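Local coordinates for protein leukotriene A-4 hydrolase (Saccharomyces cerevisiae, PDB 2XQ0) that preferentially cleaves di- and tripeptides as a zinc aminopeptidase and has low epoxide hydrolase activity in vitro, at residues A[139-144]-A[263-268]. Sequence-based numbering, arbitrary orientation.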
loop_
_atom_site.group_PDB
_atom_site.type_symbol
_atom_site.label_atom_id
_atom_site.label_comp_id
_atom_site.label_asym_id
_atom_site.label_seq_id
_atom_site.Cartn_x
_atom_site.Cartn_y
_atom_site.Cartn_z
ATOM N N LYS A 139 -9.139 -23.285 10.008
ATOM C CA LYS A 139 -8.822 -23.902 8.719
ATOM C C LYS A 139 -7.618 -23.215 8.069
ATOM O O LYS A 139 -7.248 -22.115 8.474
ATOM C CB LYS A 139 -10.043 -23.876 7.797
ATOM C CG LYS A 139 -11.223 -24.701 8.310
ATOM C CD LYS A 139 -12.370 -24.696 7.307
ATOM C CE LYS A 139 -13.663 -25.226 7.911
ATOM N NZ LYS A 139 -14.813 -25.061 6.971
ATOM N N PRO A 140 -6.985 -23.876 7.081
ATOM C CA PRO A 140 -5.814 -23.292 6.422
ATOM C C PRO A 140 -6.210 -22.134 5.513
ATOM O O PRO A 140 -7.380 -21.964 5.200
ATOM C CB PRO A 140 -5.266 -24.455 5.581
ATOM C CG PRO A 140 -6.457 -25.278 5.288
ATOM C CD PRO A 140 -7.319 -25.199 6.524
ATOM N N TYR A 141 -5.226 -21.371 5.053
ATOM C CA TYR A 141 -5.503 -20.120 4.364
ATOM C C TYR A 141 -4.274 -19.741 3.580
ATOM O O TYR A 141 -3.151 -20.046 3.987
ATOM C CB TYR A 141 -5.800 -19.036 5.406
ATOM C CG TYR A 141 -6.399 -17.727 4.899
ATOM C CD1 TYR A 141 -5.594 -16.730 4.357
ATOM C CD2 TYR A 141 -7.758 -17.468 5.035
ATOM C CE1 TYR A 141 -6.123 -15.524 3.941
ATOM C CE2 TYR A 141 -8.299 -16.271 4.622
ATOM C CZ TYR A 141 -7.478 -15.301 4.069
ATOM O OH TYR A 141 -8.018 -14.108 3.650
ATOM N N VAL A 142 -4.478 -19.082 2.449
ATOM C CA VAL A 142 -3.359 -18.567 1.686
ATOM C C VAL A 142 -3.803 -17.271 1.024
ATOM O O VAL A 142 -4.975 -17.114 0.678
ATOM C CB VAL A 142 -2.920 -19.572 0.623
ATOM C CG1 VAL A 142 -4.102 -19.882 -0.305
ATOM C CG2 VAL A 142 -1.693 -19.076 -0.171
ATOM N N PHE A 143 -2.879 -16.330 0.874
ATOM C CA PHE A 143 -3.186 -15.099 0.130
ATOM C C PHE A 143 -1.932 -14.614 -0.554
ATOM O O PHE A 143 -0.827 -14.924 -0.113
ATOM C CB PHE A 143 -3.762 -14.015 1.048
ATOM C CG PHE A 143 -2.783 -13.490 2.065
ATOM C CD1 PHE A 143 -1.952 -12.419 1.764
ATOM C CD2 PHE A 143 -2.690 -14.070 3.315
ATOM C CE1 PHE A 143 -1.048 -11.951 2.714
ATOM C CE2 PHE A 143 -1.812 -13.597 4.261
ATOM C CZ PHE A 143 -0.988 -12.546 3.964
ATOM N N SER A 144 -2.110 -13.844 -1.620
ATOM C CA SER A 144 -0.993 -13.273 -2.371
ATOM C C SER A 144 -0.789 -11.792 -2.090
ATOM O O SER A 144 -1.657 -11.101 -1.542
ATOM C CB SER A 144 -1.257 -13.448 -3.865
ATOM O OG SER A 144 -2.354 -12.630 -4.231
ATOM N N ASP A 263 -15.479 -4.715 -3.767
ATOM C CA ASP A 263 -15.547 -5.640 -2.646
ATOM C C ASP A 263 -14.298 -5.510 -1.800
ATOM O O ASP A 263 -13.273 -5.042 -2.275
ATOM C CB ASP A 263 -15.670 -7.077 -3.154
ATOM C CG ASP A 263 -17.005 -7.347 -3.831
ATOM O OD1 ASP A 263 -17.970 -6.559 -3.645
ATOM O OD2 ASP A 263 -17.092 -8.373 -4.531
ATOM N N ILE A 264 -14.398 -5.934 -0.543
ATOM C CA ILE A 264 -13.278 -5.888 0.387
ATOM C C ILE A 264 -13.031 -7.262 1.023
ATOM O O ILE A 264 -13.956 -7.878 1.534
ATOM C CB ILE A 264 -13.542 -4.856 1.485
ATOM C CG1 ILE A 264 -13.764 -3.475 0.864
ATOM C CG2 ILE A 264 -12.383 -4.847 2.536
ATOM C CD1 ILE A 264 -14.317 -2.453 1.830
ATOM N N LEU A 265 -11.785 -7.741 0.971
ATOM C CA LEU A 265 -11.376 -8.935 1.707
ATOM C C LEU A 265 -10.670 -8.493 2.972
ATOM O O LEU A 265 -9.639 -7.837 2.890
ATOM C CB LEU A 265 -10.394 -9.788 0.877
ATOM C CG LEU A 265 -9.704 -10.925 1.641
ATOM C CD1 LEU A 265 -10.709 -11.953 2.069
ATOM C CD2 LEU A 265 -8.588 -11.595 0.799
ATOM N N VAL A 266 -11.219 -8.829 4.142
ATOM C CA VAL A 266 -10.553 -8.496 5.393
ATOM C C VAL A 266 -9.705 -9.693 5.752
ATOM O O VAL A 266 -10.221 -10.753 6.115
ATOM C CB VAL A 266 -11.529 -8.134 6.538
ATOM C CG1 VAL A 266 -10.762 -7.966 7.833
ATOM C CG2 VAL A 266 -12.290 -6.835 6.203
ATOM N N ASN A 267 -8.394 -9.530 5.605
ATOM C CA ASN A 267 -7.482 -10.661 5.648
ATOM C C ASN A 267 -7.203 -11.192 7.046
ATOM O O ASN A 267 -7.670 -10.629 8.044
ATOM C CB ASN A 267 -6.168 -10.281 4.970
ATOM C CG ASN A 267 -5.991 -10.954 3.632
ATOM O OD1 ASN A 267 -6.309 -12.128 3.467
ATOM N ND2 ASN A 267 -5.468 -10.214 2.667
ATOM N N VAL A 268 -6.426 -12.272 7.098
ATOM C CA VAL A 268 -5.953 -12.853 8.354
ATOM C C VAL A 268 -5.034 -11.874 9.080
ATOM O O VAL A 268 -4.502 -10.941 8.480
ATOM C CB VAL A 268 -5.215 -14.208 8.117
ATOM C CG1 VAL A 268 -6.184 -15.255 7.583
ATOM C CG2 VAL A 268 -4.052 -14.027 7.152
HETATM O O HOH W 1 -9.859 -13.527 6.072
#
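Leu265 touches the tip of Tyr141. Both its methyls, Leu265 CD1 and Leu265 CD2, lie 3.8 Å from Tyr141 OH. Val266 turns its side chain away and takes part through its backbone. A water gives one hydrogen to Val266 O at 2.8 Å and the other to Tyr141 OH at 3.1 Å; Thr227 also bonds to Val266 O. Asn267 makes the direct polar link. Tyr141 OH donates to Asn267 OD1 at 2.6 Å. The C=O...O angle is 152°, with the hydroxyl a little off the carbonyl plane. The phenol ring and the amide are turned 74° against each other. Asn267 ND2 lies over one face of the Phe143 ring. Val268 reaches both rings, one with each methyl. Val268 CG1 sits over the centre of one Tyr141 face, 3.4 Å from the ring centroid, as a CH-pi contact. Val268 CG2 meets Phe143 CE2 obliquely at 3.7 Å. Tyr141 reaches this far because its CG is anti to the backbone N (chi1 -168°), which extends the ring toward 263-268. A phenylalanine in place of Tyr141 would probably keep the ring under Val268 but leave Asn267 OD1 and the water without their hydroxyl partner. The contact joins strand 141-144 of the N-terminal domain to strand 264-266 and the two residues after it in the peptidase domain. Beyond it, Phe143 packs near Pro272 of the substrate-binding segment. The hydroxyl donates to the amide and accepts from the water, so this buried domain interface combines apolar cover with a directional polar link.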